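Local coordinates for bumblebee peptidoglycan recognition protein SA (Bombus, PDB 5XZ4) that probably recognises bacterial peptidoglycan in insect innate immunity, with a preference for the Dap-type over the Lys-type polymer, at residues A[34-39]-A[103-108]. Residues are numbered along the deposited sequence; the frame is centred on the assembly and turned at random.
Sequences VIIHHT and VGIGFI
Ile-35 and His-37 supply the N-H and C=O groups that point across to strand 102-107 and pair it with strand 31-38, two parallel neighbours inside the mixed sheet of the amidase-like PGRP fold. The pair is a worked example of the parallel beta ladder, in which one residue bridges the two that flank its partner. Ile-35 spans Val-103 and Ile-105 around Gly-104: Ile-35 N donates to Val-103 O at 2.8 Å, and Ile-35 O accepts Ile-105 N in a nearly straight bond (171° at the hydrogen). His-37 repeats the step around Gly-106, giving its N-H to Ile-105 O and taking that of Phe-107; this last donor stands 37° out of the carbonyl plane of His-37.

Apolar packing fills the face that helix 118-134 covers. CG1 of Val-34 butts against Ile-105 CD1 at 3.6 Å, while Ile-36 lies alongside Ile-105 and points the same way. Ile-36 CG2 also reaches Phe-107 CE1, 3.9 Å away, approaching the ring obliquely.

On the other face, hydrogen bonds hold the His-37 imidazole at both nitrogens, ND1 to Ser-154 OG and NE2 to Thr-95 OG1. One residue past the end of strand 31-38, Thr-39 N hydrogen-bonds Phe-107 O at 2.9 Å, bent to 146° at the hydrogen.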
ATOM      1  N   VAL A  34       8.317  -1.948   4.736  1.00  9.16           N
ATOM      2  CA  VAL A  34       7.139  -1.868   3.864  1.00  8.63           C
ATOM      3  C   VAL A  34       6.141  -2.877   4.432  1.00  8.97           C
ATOM      4  O   VAL A  34       6.502  -4.050   4.638  1.00  9.37           O
ATOM      5  CB  VAL A  34       7.498  -2.199   2.405  1.00  8.52           C
ATOM      6  CG1 VAL A  34       6.253  -2.332   1.529  1.00  9.62           C
ATOM      7  CG2 VAL A  34       8.410  -1.140   1.813  1.00 10.03           C
ATOM      8  N   ILE A  35       4.875  -2.435   4.618  1.00  8.60           N
ATOM      9  CA  ILE A  35       3.833  -3.342   5.102  1.00  8.11           C
ATOM     10  C   ILE A  35       2.883  -3.628   3.938  1.00  6.84           C
ATOM     11  O   ILE A  35       2.352  -2.692   3.301  1.00  8.01           O
ATOM     12  CB  ILE A  35       2.994  -2.764   6.265  1.00  8.49           C
ATOM     13  CG1 ILE A  35       3.821  -2.038   7.312  1.00  9.67           C
ATOM     14  CG2 ILE A  35       2.120  -3.849   6.872  1.00  8.84           C
ATOM     15  CD1 ILE A  35       4.811  -2.889   8.069  1.00 11.64           C
ATOM     16  N   ILE A  36       2.659  -4.900   3.650  1.00  7.38           N
ATOM     17  CA  ILE A  36       1.732  -5.333   2.600  1.00  7.12           C
ATOM     18  C   ILE A  36       0.341  -5.620   3.173  1.00  7.54           C
ATOM     19  O   ILE A  36       0.200  -6.355   4.182  1.00  8.25           O
ATOM     20  CB  ILE A  36       2.268  -6.567   1.824  1.00  7.34           C
ATOM     21  CG1 ILE A  36       3.693  -6.311   1.271  1.00  8.12           C
ATOM     22  CG2 ILE A  36       1.292  -6.991   0.718  1.00  8.78           C
ATOM     23  CD1 ILE A  36       3.806  -5.162   0.269  1.00  8.67           C
ATOM     24  N   HIS A  37      -0.656  -4.975   2.565  1.00  7.77           N
ATOM     25  CA  HIS A  37      -2.067  -5.111   2.977  1.00  7.67           C
ATOM     26  C   HIS A  37      -2.926  -5.539   1.800  1.00  7.49           C
ATOM     27  O   HIS A  37      -2.518  -5.355   0.647  1.00  7.82           O
ATOM     28  CB  HIS A  37      -2.621  -3.753   3.449  1.00  8.19           C
ATOM     29  CG  HIS A  37      -2.252  -3.386   4.851  1.00  8.41           C
ATOM     30  ND1 HIS A  37      -3.027  -3.750   5.931  1.00  8.76           N
ATOM     31  CD2 HIS A  37      -1.222  -2.666   5.356  1.00  8.80           C
ATOM     32  CE1 HIS A  37      -2.486  -3.272   7.040  1.00  9.71           C
ATOM     33  NE2 HIS A  37      -1.382  -2.623   6.722  1.00  9.20           N
ATOM     34  N   HIS A  38      -4.127  -6.050   2.083  1.00  8.65           N
ATOM     35  CA  HIS A  38      -5.206  -6.030   1.089  1.00  8.40           C
ATOM     36  C   HIS A  38      -6.300  -5.096   1.549  1.00  8.42           C
ATOM     37  O   HIS A  38      -6.436  -4.850   2.748  1.00  9.71           O
ATOM     38  CB  HIS A  38      -5.706  -7.440   0.727  1.00  9.61           C
ATOM     39  CG  HIS A  38      -6.466  -8.172   1.813  1.00  9.90           C
ATOM     40  ND1 HIS A  38      -7.104  -9.370   1.564  1.00 10.98           N
ATOM     41  CD2 HIS A  38      -6.694  -7.894   3.122  1.00 10.74           C
ATOM     42  CE1 HIS A  38      -7.686  -9.802   2.676  1.00 10.27           C
ATOM     43  NE2 HIS A  38      -7.435  -8.931   3.641  1.00 12.15           N
ATOM     44  N   THR A  39      -7.081  -4.553   0.610  1.00  8.42           N
ATOM     45  CA  THR A  39      -8.141  -3.592   0.994  1.00  8.04           C
ATOM     46  C   THR A  39      -9.437  -4.231   1.454  1.00  8.65           C
ATOM     47  O   THR A  39     -10.248  -3.536   2.100  1.00 10.34           O
ATOM     48  CB  THR A  39      -8.466  -2.638  -0.154  1.00  8.04           C
ATOM     49  OG1 THR A  39      -8.964  -3.415  -1.250  1.00  8.49           O
ATOM     50  CG2 THR A  39      -7.206  -1.810  -0.578  1.00  8.24           C
ATOM     51  N   VAL A 103       6.053   2.378   4.922  1.00  9.61           N
ATOM     52  CA  VAL A 103       4.973   2.677   3.970  1.00  9.16           C
ATOM     53  C   VAL A 103       4.084   1.454   3.877  1.00  9.02           C
ATOM     54  O   VAL A 103       4.565   0.309   3.931  1.00  9.01           O
ATOM     55  CB  VAL A 103       5.474   3.159   2.590  1.00 11.50           C
ATOM     56  CG1 VAL A 103       6.004   4.581   2.678  1.00 13.47           C
ATOM     57  CG2 VAL A 103       6.512   2.215   2.040  1.00 13.32           C
ATOM     58  N   GLY A 104       2.781   1.716   3.745  1.00  8.24           N
ATOM     59  CA  GLY A 104       1.763   0.651   3.681  1.00  8.00           C
ATOM     60  C   GLY A 104       1.176   0.566   2.286  1.00  7.27           C
ATOM     61  O   GLY A 104       0.661   1.557   1.779  1.00  7.61           O
ATOM     62  N   ILE A 105       1.301  -0.595   1.652  1.00  7.11           N
ATOM     63  CA  ILE A 105       0.870  -0.785   0.244  1.00  7.75           C
ATOM     64  C   ILE A 105      -0.374  -1.647   0.281  1.00  8.22           C
ATOM     65  O   ILE A 105      -0.344  -2.791   0.732  1.00  9.17           O
ATOM     66  CB  ILE A 105       1.943  -1.506  -0.602  1.00  8.61           C
ATOM     67  CG1 ILE A 105       3.237  -0.680  -0.678  1.00  9.82           C
ATOM     68  CG2 ILE A 105       1.414  -1.760  -2.016  1.00  9.14           C
ATOM     69  CD1 ILE A 105       4.393  -1.382  -1.402  1.00 10.71           C
ATOM     70  N   GLY A 106      -1.501  -1.060  -0.153  1.00  7.85           N
ATOM     71  CA  GLY A 106      -2.789  -1.799  -0.187  1.00  8.40           C
ATOM     72  C   GLY A 106      -3.084  -2.366  -1.568  1.00  7.55           C
ATOM     73  O   GLY A 106      -3.348  -1.596  -2.505  1.00  8.17           O
ATOM     74  N   PHE A 107      -3.069  -3.698  -1.699  1.00  7.49           N
ATOM     75  CA  PHE A 107      -3.517  -4.378  -2.931  1.00  7.91           C
ATOM     76  C   PHE A 107      -5.045  -4.281  -2.960  1.00  8.28           C
ATOM     77  O   PHE A 107      -5.711  -4.706  -1.981  1.00  8.55           O
ATOM     78  CB  PHE A 107      -3.066  -5.850  -2.951  1.00  8.50           C
ATOM     79  CG  PHE A 107      -1.613  -6.075  -3.338  1.00  8.29           C
ATOM     80  CD1 PHE A 107      -0.564  -5.553  -2.564  1.00  8.31           C
ATOM     81  CD2 PHE A 107      -1.331  -6.857  -4.459  1.00  9.01           C
ATOM     82  CE1 PHE A 107       0.765  -5.812  -2.935  1.00  8.40           C
ATOM     83  CE2 PHE A 107      -0.005  -7.115  -4.825  1.00  9.46           C
ATOM     84  CZ  PHE A 107       1.013  -6.593  -4.051  1.00  9.14           C
ATOM     85  N   ILE A 108      -5.594  -3.752  -4.053  1.00  8.20           N
ATOM     86  CA  ILE A 108      -7.058  -3.588  -4.139  1.00  8.19           C
ATOM     87  C   ILE A 108      -7.695  -4.944  -4.428  1.00  8.94           C
ATOM     88  O   ILE A 108      -7.479  -5.536  -5.495  1.00  9.97           O
ATOM     89  CB  ILE A 108      -7.452  -2.527  -5.191  1.00  8.05           C
ATOM     90  CG1 ILE A 108      -6.876  -1.159  -4.804  1.00  8.69           C
ATOM     91  CG2 ILE A 108      -8.985  -2.434  -5.320  1.00  9.77           C
ATOM     92  CD1 ILE A 108      -6.968  -0.106  -5.910  1.00  9.53           C
TER